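Local coordinates for protein putative glycoside hydrolase (Bacteroides thetaiotaomicron VPI-5482, PDB 3HBZ) that is of unproven function but binds calcium and may act in carbohydrate metabolism, possibly as a glycoside hydrolase, at residues T94-T98 and L204-H208; D143-F148 and L159-R164; Y242-T248 and K305-V311. Residues are numbered along the deposited sequence.

Contact 1 of 3, residues T94-T98 and L204-H208. With ACT (acetate ion), chain H.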
loop_
_atom_site.group_PDB
_atom_site.type_symbol
_atom_site.label_atom_id
_atom_site.label_comp_id
_atom_site.label_asym_id
_atom_site.label_seq_id
_atom_site.Cartn_x
_atom_site.Cartn_y
_atom_site.Cartn_z
ATOM N N THR A 94 -8.280 14.466 -4.841
ATOM C CA THR A 94 -8.006 15.228 -3.642
ATOM C C THR A 94 -6.534 15.053 -3.267
ATOM O O THR A 94 -5.845 14.212 -3.804
ATOM C CB THR A 94 -8.887 14.744 -2.460
ATOM O OG1 THR A 94 -8.816 13.323 -2.381
ATOM C CG2 THR A 94 -10.325 15.172 -2.672
ATOM N N GLU A 95 -6.057 15.892 -2.367
ATOM C CA GLU A 95 -4.688 15.800 -1.912
ATOM C C GLU A 95 -4.561 14.656 -0.896
ATOM O O GLU A 95 -5.543 14.225 -0.325
ATOM C CB GLU A 95 -4.220 17.163 -1.393
ATOM C CG GLU A 95 -4.899 17.700 -0.155
ATOM C CD GLU A 95 -4.529 19.179 0.153
ATOM O OE1 GLU A 95 -4.013 19.897 -0.746
ATOM O OE2 GLU A 95 -4.781 19.616 1.298
ATOM N N LEU A 96 -3.357 14.107 -0.739
ATOM C CA LEU A 96 -3.154 12.947 0.130
ATOM C C LEU A 96 -3.770 13.191 1.521
ATOM O O LEU A 96 -3.636 14.269 2.069
ATOM C CB LEU A 96 -1.648 12.703 0.262
ATOM C CG LEU A 96 -1.180 11.307 0.573
ATOM C CD1 LEU A 96 -1.745 10.274 -0.443
ATOM C CD2 LEU A 96 0.368 11.267 0.634
ATOM N N ALA A 97 -4.405 12.184 2.094
ATOM C CA ALA A 97 -4.954 12.274 3.458
ATOM C C ALA A 97 -3.766 12.287 4.421
ATOM O O ALA A 97 -2.742 11.677 4.120
ATOM C CB ALA A 97 -5.836 11.022 3.749
ATOM N N THR A 98 -3.916 12.953 5.568
ATOM C CA THR A 98 -2.814 13.094 6.550
ATOM C C THR A 98 -3.185 12.773 8.013
ATOM O O THR A 98 -2.335 12.898 8.897
ATOM C CB THR A 98 -2.204 14.517 6.523
ATOM O OG1 THR A 98 -3.146 15.478 7.038
ATOM C CG2 THR A 98 -1.757 14.890 5.102
ATOM N N LEU A 204 2.841 8.059 -2.770
ATOM C CA LEU A 204 1.908 8.715 -3.648
ATOM C C LEU A 204 2.245 10.211 -3.659
ATOM O O LEU A 204 2.965 10.701 -2.775
ATOM C CB LEU A 204 0.471 8.474 -3.190
ATOM C CG LEU A 204 -0.107 7.051 -3.411
ATOM C CD1 LEU A 204 -1.545 6.930 -2.787
ATOM C CD2 LEU A 204 -0.097 6.691 -4.877
ATOM N N PRO A 205 1.736 10.946 -4.649
ATOM C CA PRO A 205 2.120 12.366 -4.746
ATOM C C PRO A 205 1.662 13.189 -3.538
ATOM O O PRO A 205 0.576 12.940 -3.007
ATOM C CB PRO A 205 1.439 12.824 -6.032
ATOM C CG PRO A 205 1.330 11.573 -6.835
ATOM C CD PRO A 205 0.983 10.510 -5.831
ATOM N N PHE A 206 2.527 14.107 -3.083
ATOM C CA PHE A 206 2.266 14.953 -1.899
ATOM C C PHE A 206 2.776 16.353 -2.199
ATOM O O PHE A 206 3.912 16.511 -2.665
ATOM C CB PHE A 206 2.982 14.353 -0.676
ATOM C CG PHE A 206 2.622 15.025 0.628
ATOM C CD1 PHE A 206 1.321 14.984 1.115
ATOM C CD2 PHE A 206 3.598 15.723 1.359
ATOM C CE1 PHE A 206 0.982 15.636 2.318
ATOM C CE2 PHE A 206 3.289 16.354 2.543
ATOM C CZ PHE A 206 1.948 16.326 3.031
ATOM N N ARG A 207 1.940 17.370 -1.992
ATOM C CA ARG A 207 2.289 18.735 -2.423
ATOM C C ARG A 207 2.556 19.710 -1.264
ATOM O O ARG A 207 2.472 20.904 -1.432
ATOM C CB ARG A 207 1.216 19.307 -3.375
ATOM C CG ARG A 207 1.001 18.489 -4.656
ATOM C CD ARG A 207 -0.125 19.075 -5.521
ATOM N NE ARG A 207 -0.601 18.092 -6.518
ATOM C CZ ARG A 207 -0.575 18.234 -7.848
ATOM N NH1 ARG A 207 -0.089 19.325 -8.405
ATOM N NH2 ARG A 207 -1.051 17.270 -8.636
ATOM N N HIS A 208 2.940 19.198 -0.099
ATOM C CA HIS A 208 3.408 20.050 1.025
ATOM C C HIS A 208 4.770 19.513 1.505
ATOM O O HIS A 208 5.202 18.457 1.060
ATOM C CB HIS A 208 2.413 20.024 2.193
ATOM C CG HIS A 208 1.003 20.294 1.788
ATOM N ND1 HIS A 208 0.567 21.549 1.410
ATOM C CD2 HIS A 208 -0.070 19.465 1.674
ATOM C CE1 HIS A 208 -0.721 21.487 1.100
ATOM N NE2 HIS A 208 -1.130 20.234 1.248
HETATM C C ACT H . -1.338 16.552 -0.970
HETATM O O ACT H . -0.598 17.363 -1.407
HETATM O OXT ACT H . -1.520 15.714 -1.911
HETATM C CH3 ACT H . -1.863 16.595 0.508
#
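The side chain of Leu96 overlaps the backbone and side chains of Leu204 to Phe206, at the end of strand 200-205. Its CB meets the edge of the Phe206 ring, with 3.8 Å from Leu96 CB to Phe206 CD1, while Leu96 CD1 reaches Leu204 CB at 4.0 Å. Phe206 points its CA-to-CB bond sideways, yet its ring swings back to the incoming chain, so that Phe206 CE1 also comes within 4.0 Å of Thr98 CG2. The Phe206 side chain also touches Leu336 of strand 328-338 and Val308 of strand 306-313. Such a contact illustrates how a linker without regular secondary structure is seated on a domain: residues 94-98 follow strand 84-92, last in the chain but central in the N-terminal sheet, and lead into strand 99-100 of the large antiparallel sheet of a domain whose family is grouped with the galactose-binding-like domains, consistent with a beta-sandwich. The segments run nearly at right angles, 84° apart, and an acetate ion, probably from the crystallisation liquor, joins two backbone amides, one from each: Leu96 N donates to acetate OXT (2.7 Å) and Arg207 N to acetate O (2.6 Å). At the exposed margin Glu95 OE1 lies 3.5 Å from His208 NE2, near the plane of the imidazole; His208 ND1 is hydrogen-bonded to Glu341, and the same ring stacks on Tyr338.

Contact 2 of 3, residues D143-F148 and L159-R164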
loop_
_atom_site.group_PDB
_atom_site.type_symbol
_atom_site.label_atom_id
_atom_site.label_comp_id
_atom_site.label_asym_id
_atom_site.label_seq_id
_atom_site.Cartn_x
_atom_site.Cartn_y
_atom_site.Cartn_z
ATOM N N ASP A 143 -8.658 -12.190 9.875
ATOM C CA ASP A 143 -7.817 -12.147 11.095
ATOM C C ASP A 143 -6.556 -13.009 11.098
ATOM O O ASP A 143 -5.767 -12.930 12.040
ATOM C CB ASP A 143 -8.686 -12.540 12.325
ATOM C CG ASP A 143 -9.376 -11.329 12.919
ATOM O OD1 ASP A 143 -9.297 -10.242 12.268
ATOM O OD2 ASP A 143 -9.933 -11.431 14.033
ATOM N N ASP A 144 -6.390 -13.845 10.076
ATOM C CA ASP A 144 -5.221 -14.712 9.985
ATOM C C ASP A 144 -4.097 -14.048 9.161
ATOM O O ASP A 144 -2.982 -14.582 9.056
ATOM C CB ASP A 144 -5.605 -16.035 9.312
ATOM C CG ASP A 144 -6.609 -16.862 10.099
ATOM O OD1 ASP A 144 -6.695 -16.734 11.340
ATOM O OD2 ASP A 144 -7.307 -17.676 9.443
ATOM N N TYR A 145 -4.385 -12.911 8.542
ATOM C CA TYR A 145 -3.395 -12.229 7.738
ATOM C C TYR A 145 -2.412 -11.402 8.615
ATOM O O TYR A 145 -2.661 -11.155 9.807
ATOM C CB TYR A 145 -4.066 -11.302 6.746
ATOM C CG TYR A 145 -4.709 -12.007 5.578
ATOM C CD1 TYR A 145 -5.909 -12.684 5.726
ATOM C CD2 TYR A 145 -4.108 -11.978 4.297
ATOM C CE1 TYR A 145 -6.495 -13.332 4.636
ATOM C CE2 TYR A 145 -4.680 -12.638 3.213
ATOM C CZ TYR A 145 -5.861 -13.325 3.387
ATOM O OH TYR A 145 -6.438 -13.936 2.301
ATOM N N PRO A 146 -1.276 -10.999 8.030
ATOM C CA PRO A 146 -0.307 -10.187 8.771
ATOM C C PRO A 146 -0.813 -8.781 9.107
ATOM O O PRO A 146 -0.344 -8.168 10.086
ATOM C CB PRO A 146 0.899 -10.114 7.816
ATOM C CG PRO A 146 0.762 -11.364 6.960
ATOM C CD PRO A 146 -0.750 -11.427 6.709
ATOM N N THR A 147 -1.783 -8.309 8.335
ATOM C CA THR A 147 -2.271 -6.953 8.448
ATOM C C THR A 147 -3.797 -7.030 8.645
ATOM O O THR A 147 -4.506 -7.506 7.761
ATOM C CB THR A 147 -1.940 -6.180 7.224
ATOM O OG1 THR A 147 -0.528 -6.138 7.033
ATOM C CG2 THR A 147 -2.483 -4.700 7.324
ATOM N N PHE A 148 -4.281 -6.606 9.819
ATOM C CA PHE A 148 -5.726 -6.608 10.108
ATOM C C PHE A 148 -6.115 -5.485 11.036
ATOM O O PHE A 148 -5.278 -4.702 11.480
ATOM C CB PHE A 148 -6.194 -7.964 10.661
ATOM C CG PHE A 148 -5.505 -8.390 11.971
ATOM C CD1 PHE A 148 -4.239 -8.977 11.946
ATOM C CD2 PHE A 148 -6.128 -8.211 13.200
ATOM C CE1 PHE A 148 -3.606 -9.375 13.105
ATOM C CE2 PHE A 148 -5.500 -8.597 14.373
ATOM C CZ PHE A 148 -4.242 -9.188 14.334
ATOM N N LEU A 159 -4.900 -0.331 13.810
ATOM C CA LEU A 159 -4.141 -1.150 12.922
ATOM C C LEU A 159 -3.381 -2.160 13.767
ATOM O O LEU A 159 -2.785 -1.802 14.789
ATOM C CB LEU A 159 -3.126 -0.271 12.155
ATOM C CG LEU A 159 -2.126 -0.976 11.238
ATOM C CD1 LEU A 159 -2.888 -1.731 10.142
ATOM C CD2 LEU A 159 -1.099 0.104 10.687
ATOM N N SER A 160 -3.419 -3.426 13.337
ATOM C CA SER A 160 -2.651 -4.480 13.946
ATOM C C SER A 160 -1.807 -5.212 12.917
ATOM O O SER A 160 -2.302 -5.709 11.902
ATOM C CB SER A 160 -3.616 -5.479 14.625
ATOM O OG SER A 160 -2.870 -6.478 15.289
ATOM N N LEU A 161 -0.523 -5.307 13.206
ATOM C CA LEU A 161 0.440 -5.911 12.321
ATOM C C LEU A 161 1.124 -7.047 13.091
ATOM O O LEU A 161 1.677 -6.832 14.176
ATOM C CB LEU A 161 1.474 -4.861 11.902
ATOM C CG LEU A 161 0.851 -3.642 11.201
ATOM C CD1 LEU A 161 1.968 -2.650 10.795
ATOM C CD2 LEU A 161 0.017 -3.988 9.968
ATOM N N VAL A 162 1.010 -8.256 12.561
ATOM C CA VAL A 162 1.523 -9.447 13.230
ATOM C C VAL A 162 2.336 -10.279 12.226
ATOM O O VAL A 162 1.835 -10.652 11.226
ATOM C CB VAL A 162 0.411 -10.309 13.837
ATOM C CG1 VAL A 162 0.979 -11.618 14.465
ATOM C CG2 VAL A 162 -0.375 -9.547 14.912
ATOM N N THR A 163 3.590 -10.560 12.545
ATOM C CA THR A 163 4.476 -11.399 11.729
ATOM C C THR A 163 4.002 -12.840 11.803
ATOM O O THR A 163 3.837 -13.397 12.880
ATOM C CB THR A 163 5.929 -11.275 12.208
ATOM O OG1 THR A 163 6.332 -9.897 12.072
ATOM C CG2 THR A 163 6.918 -12.184 11.385
ATOM N N ARG A 164 3.727 -13.409 10.637
ATOM C CA ARG A 164 3.093 -14.713 10.530
ATOM C C ARG A 164 4.031 -15.716 9.889
ATOM O O ARG A 164 4.867 -15.346 9.036
ATOM C CB ARG A 164 1.905 -14.612 9.600
ATOM C CG ARG A 164 0.848 -13.670 10.091
ATOM C CD ARG A 164 0.234 -14.106 11.398
ATOM N NE ARG A 164 -0.967 -13.323 11.521
ATOM C CZ ARG A 164 -2.106 -13.691 12.097
ATOM N NH1 ARG A 164 -2.268 -14.868 12.709
ATOM N NH2 ARG A 164 -3.102 -12.826 12.051
HETATM O O HOH W 1 -5.047 -15.422 13.377
#
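Arg164 shows how far one rotamer can carry a charge back across a beta hairpin. With chi1 and chi2 both m, the side chain folds over Pro146 (Pro146 CG to Arg164 CG, 3.9 Å) and brings its guanidinium to the backbone of Asp143 to Tyr145, where a 3-10 segment ends ahead of strand 147-150. There Arg164 NH2 donates to Asp143 O at 2.7 Å and to Tyr145 O at 2.8 Å, with a weak third bond from Arg164 NE to Tyr145 O at 3.2 Å; the carbonyl Asp144 O sits over the guanidinium face, 3.3 Å from Arg164 CZ. The hairpin proper, strands 147-150 and 158-165, is antiparallel. Phe148 and Ser160 form a hydrogen-bonded pair (Phe148 N to Ser160 O 3.0 Å, Ser160 N to Phe148 O 2.9 Å), and Val162 N donates to Pro146 O at 2.8 Å. The p rotamer of Phe148 lays its ring across the neighbouring strand: Ser160 CB stands over the ring face, 3.8 Å from the centroid, in a CH-pi contact, and Val162 CG2 meets the edge, 3.7 Å from Phe148 CE1. On the other face Thr147 and Leu161 pair, Thr147 OG1 being held by Asn181 O. Water 1 accepts from Arg164 NH1 and donates to Asp143 O and Asp144 OD1, each at 2.9 Å; Asp144 OD2 accepts from Lys140 N and Thr141 N. The direct arginine bonds thus go to main-chain carbonyls, with Asp144 OD1 reached through water, so this charge recognises chiefly the path of the backbone.

Contact 3 of 3, residues Y242-T248 and K305-V311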
loop_
_atom_site.group_PDB
_atom_site.type_symbol
_atom_site.label_atom_id
_atom_site.label_comp_id
_atom_site.label_asym_id
_atom_site.label_seq_id
_atom_site.Cartn_x
_atom_site.Cartn_y
_atom_site.Cartn_z
ATOM N N TYR A 242 8.504 4.432 9.521
ATOM C CA TYR A 242 9.259 5.391 8.786
ATOM C C TYR A 242 8.418 6.061 7.714
ATOM O O TYR A 242 7.283 5.633 7.448
ATOM C CB TYR A 242 10.520 4.752 8.245
ATOM C CG TYR A 242 10.363 3.644 7.222
ATOM C CD1 TYR A 242 10.377 3.928 5.856
ATOM C CD2 TYR A 242 10.270 2.334 7.609
ATOM C CE1 TYR A 242 10.306 2.908 4.887
ATOM C CE2 TYR A 242 10.146 1.281 6.645
ATOM C CZ TYR A 242 10.190 1.583 5.288
ATOM O OH TYR A 242 10.119 0.580 4.333
ATOM N N ALA A 243 8.958 7.143 7.154
ATOM C CA ALA A 243 8.349 7.871 6.048
ATOM C C ALA A 243 9.465 8.413 5.175
ATOM O O ALA A 243 10.578 8.683 5.665
ATOM C CB ALA A 243 7.429 9.018 6.542
ATOM N N ILE A 244 9.194 8.491 3.873
ATOM C CA ILE A 244 10.166 8.993 2.892
ATOM C C ILE A 244 9.451 9.976 1.956
ATOM O O ILE A 244 8.242 9.907 1.763
ATOM C CB ILE A 244 10.826 7.865 2.105
ATOM C CG1 ILE A 244 9.762 6.995 1.392
ATOM C CG2 ILE A 244 11.658 6.986 3.016
ATOM C CD1 ILE A 244 10.343 5.810 0.568
HETATM N N MSE A 245 10.209 10.931 1.457
HETATM C CA MSE A 245 9.801 11.845 0.403
HETATM C C MSE A 245 10.877 11.729 -0.673
HETATM O O MSE A 245 12.093 11.798 -0.374
HETATM C CB MSE A 245 9.767 13.254 0.903
HETATM C CG MSE A 245 9.078 14.194 -0.059
HETATM SE SE MSE A 245 9.208 15.959 0.578
HETATM C CE MSE A 245 7.934 16.793 -0.672
ATOM N N TYR A 246 10.438 11.516 -1.905
ATOM C CA TYR A 246 11.339 11.463 -3.045
ATOM C C TYR A 246 10.744 12.111 -4.285
ATOM O O TYR A 246 9.532 12.185 -4.460
ATOM C CB TYR A 246 11.711 9.995 -3.363
ATOM C CG TYR A 246 10.524 9.127 -3.709
ATOM C CD1 TYR A 246 9.744 8.531 -2.724
ATOM C CD2 TYR A 246 10.148 8.920 -5.043
ATOM C CE1 TYR A 246 8.649 7.698 -3.054
ATOM C CE2 TYR A 246 9.028 8.110 -5.377
ATOM C CZ TYR A 246 8.302 7.503 -4.402
ATOM O OH TYR A 246 7.182 6.764 -4.784
ATOM N N GLU A 247 11.631 12.552 -5.158
ATOM C CA GLU A 247 11.267 13.108 -6.424
ATOM C C GLU A 247 11.037 11.989 -7.474
ATOM O O GLU A 247 11.869 11.098 -7.634
ATOM C CB GLU A 247 12.398 14.013 -6.908
ATOM C CG GLU A 247 12.039 14.695 -8.225
ATOM C CD GLU A 247 13.074 15.735 -8.666
ATOM O OE1 GLU A 247 13.987 16.036 -7.875
ATOM O OE2 GLU A 247 12.927 16.258 -9.799
ATOM N N THR A 248 9.906 12.055 -8.177
ATOM C CA THR A 248 9.591 11.091 -9.215
ATOM C C THR A 248 10.168 11.558 -10.548
ATOM O O THR A 248 10.547 12.698 -10.701
ATOM C CB THR A 248 8.077 10.880 -9.349
ATOM O OG1 THR A 248 7.447 12.129 -9.577
ATOM C CG2 THR A 248 7.492 10.260 -8.082
ATOM N N LYS A 305 5.581 16.691 -8.326
ATOM C CA LYS A 305 6.781 15.892 -8.655
ATOM C C LYS A 305 7.414 15.170 -7.462
ATOM O O LYS A 305 8.435 14.510 -7.634
ATOM C CB LYS A 305 7.866 16.791 -9.281
ATOM C CG LYS A 305 7.493 17.504 -10.564
ATOM C CD LYS A 305 7.060 16.526 -11.634
ATOM C CE LYS A 305 6.922 17.186 -13.023
ATOM N NZ LYS A 305 6.301 16.185 -13.951
ATOM N N TYR A 306 6.824 15.276 -6.266
ATOM C CA TYR A 306 7.329 14.531 -5.091
ATOM C C TYR A 306 6.253 13.609 -4.572
ATOM O O TYR A 306 5.068 13.958 -4.568
ATOM C CB TYR A 306 7.803 15.468 -3.944
ATOM C CG TYR A 306 8.962 16.381 -4.310
ATOM C CD1 TYR A 306 10.285 15.934 -4.275
ATOM C CD2 TYR A 306 8.739 17.691 -4.688
ATOM C CE1 TYR A 306 11.340 16.759 -4.623
ATOM C CE2 TYR A 306 9.790 18.532 -5.017
ATOM C CZ TYR A 306 11.094 18.054 -4.986
ATOM O OH TYR A 306 12.128 18.892 -5.343
ATOM N N ASN A 307 6.685 12.423 -4.142
ATOM C CA ASN A 307 5.850 11.486 -3.468
ATOM C C ASN A 307 6.298 11.346 -2.040
ATOM O O ASN A 307 7.501 11.467 -1.715
ATOM C CB ASN A 307 5.969 10.091 -4.105
ATOM C CG ASN A 307 5.195 9.952 -5.402
ATOM O OD1 ASN A 307 4.639 10.927 -5.925
ATOM N ND2 ASN A 307 5.168 8.716 -5.937
ATOM N N VAL A 308 5.336 10.985 -1.199
ATOM C CA VAL A 308 5.610 10.628 0.162
ATOM C C VAL A 308 5.059 9.243 0.381
ATOM O O VAL A 308 3.975 8.912 -0.139
ATOM C CB VAL A 308 4.964 11.617 1.179
ATOM C CG1 VAL A 308 5.013 10.991 2.590
ATOM C CG2 VAL A 308 5.735 12.973 1.156
ATOM N N ALA A 309 5.805 8.438 1.139
ATOM C CA ALA A 309 5.335 7.165 1.686
ATOM C C ALA A 309 5.477 7.147 3.197
ATOM O O ALA A 309 6.448 7.692 3.752
ATOM C CB ALA A 309 6.141 5.973 1.089
ATOM N N ILE A 310 4.535 6.471 3.847
ATOM C CA ILE A 310 4.572 6.145 5.267
ATOM C C ILE A 310 4.513 4.629 5.315
ATOM O O ILE A 310 3.706 4.002 4.589
ATOM C CB ILE A 310 3.377 6.734 6.035
ATOM C CG1 ILE A 310 3.433 8.266 6.068
ATOM C CG2 ILE A 310 3.274 6.158 7.502
ATOM C CD1 ILE A 310 2.089 8.909 6.417
ATOM N N VAL A 311 5.364 4.046 6.144
ATOM C CA VAL A 311 5.465 2.596 6.266
ATOM C C VAL A 311 5.551 2.164 7.732
ATOM O O VAL A 311 6.341 2.755 8.530
ATOM C CB VAL A 311 6.739 2.077 5.569
ATOM C CG1 VAL A 311 6.747 0.539 5.638
ATOM C CG2 VAL A 311 6.838 2.600 4.122
HETATM O O HOH W 2 14.418 17.779 -5.743
#
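Ile244 and Ala309 occupy the middle of one face, with Ile244 CG1 3.8 Å from Ala309 CB; on the other, Met245 CG lies 3.8 Å from Val308 CG2 and Ala243 CB 4.1 Å from Ile310 CG1. They belong to an antiparallel strand pair, 240-247 with 306-313, inside the large sheet of what is probably a galactose-binding-like beta-sandwich domain. Strand 266-271 continues the sheet beyond the first partner, strand 200-205 beyond the second. The axes come within 4.6 Å at 161°, and the backbone ladder is regular from Val311 N to Tyr242 O (2.8 Å) through to Thr248 N to Lys305 O (2.9 Å). Toward the ends of the pair, on the face of Ile244 and Ala309, two tyrosine rings carry CH-pi contacts: Val311 CB stands over the Tyr242 ring face, 3.6 Å from its centroid, and Asn307 CB over that of Tyr246 at 3.9 Å. Met245, present as selenomethionine, makes an oblique Met-aromatic contact, its SE 5.4 Å from the Tyr306 centroid. At the polar edge Glu247 OE2 pairs with Lys300 in a salt bridge and Tyr306 OH bonds to Asp297 N, while water 2 lies 2.8 Å from Glu247 OE1 and 2.6 Å from Tyr306 OH.

Overall arrangement
All three contacts reach one antiparallel sheet, but at different places. Contacts 1 and 3 are neighbours, their centres 10 Å apart, because strands 200-205 and 306-313 lie side by side: Leu204 O meets Val308 N at 2.9 Å and Phe206 N meets Tyr306 O at 2.9 Å, both probable hydrogen bonds. Contact 2 sits across the chain's centre, about 26 Å from contact 1 and 24 Å from contact 3 between centres. A useful reference point is the calcium site of Asn101, Glu103, Thr155, Lys157 and Asp332. The Leu159 side chain in contact 2 is about 7 Å from that of Asp332; the Thr98 side chain in contact 1 is about 10 Å from that of Asn101 and about 7 Å from a bound sodium ion. Contact 3 lies away from these sites.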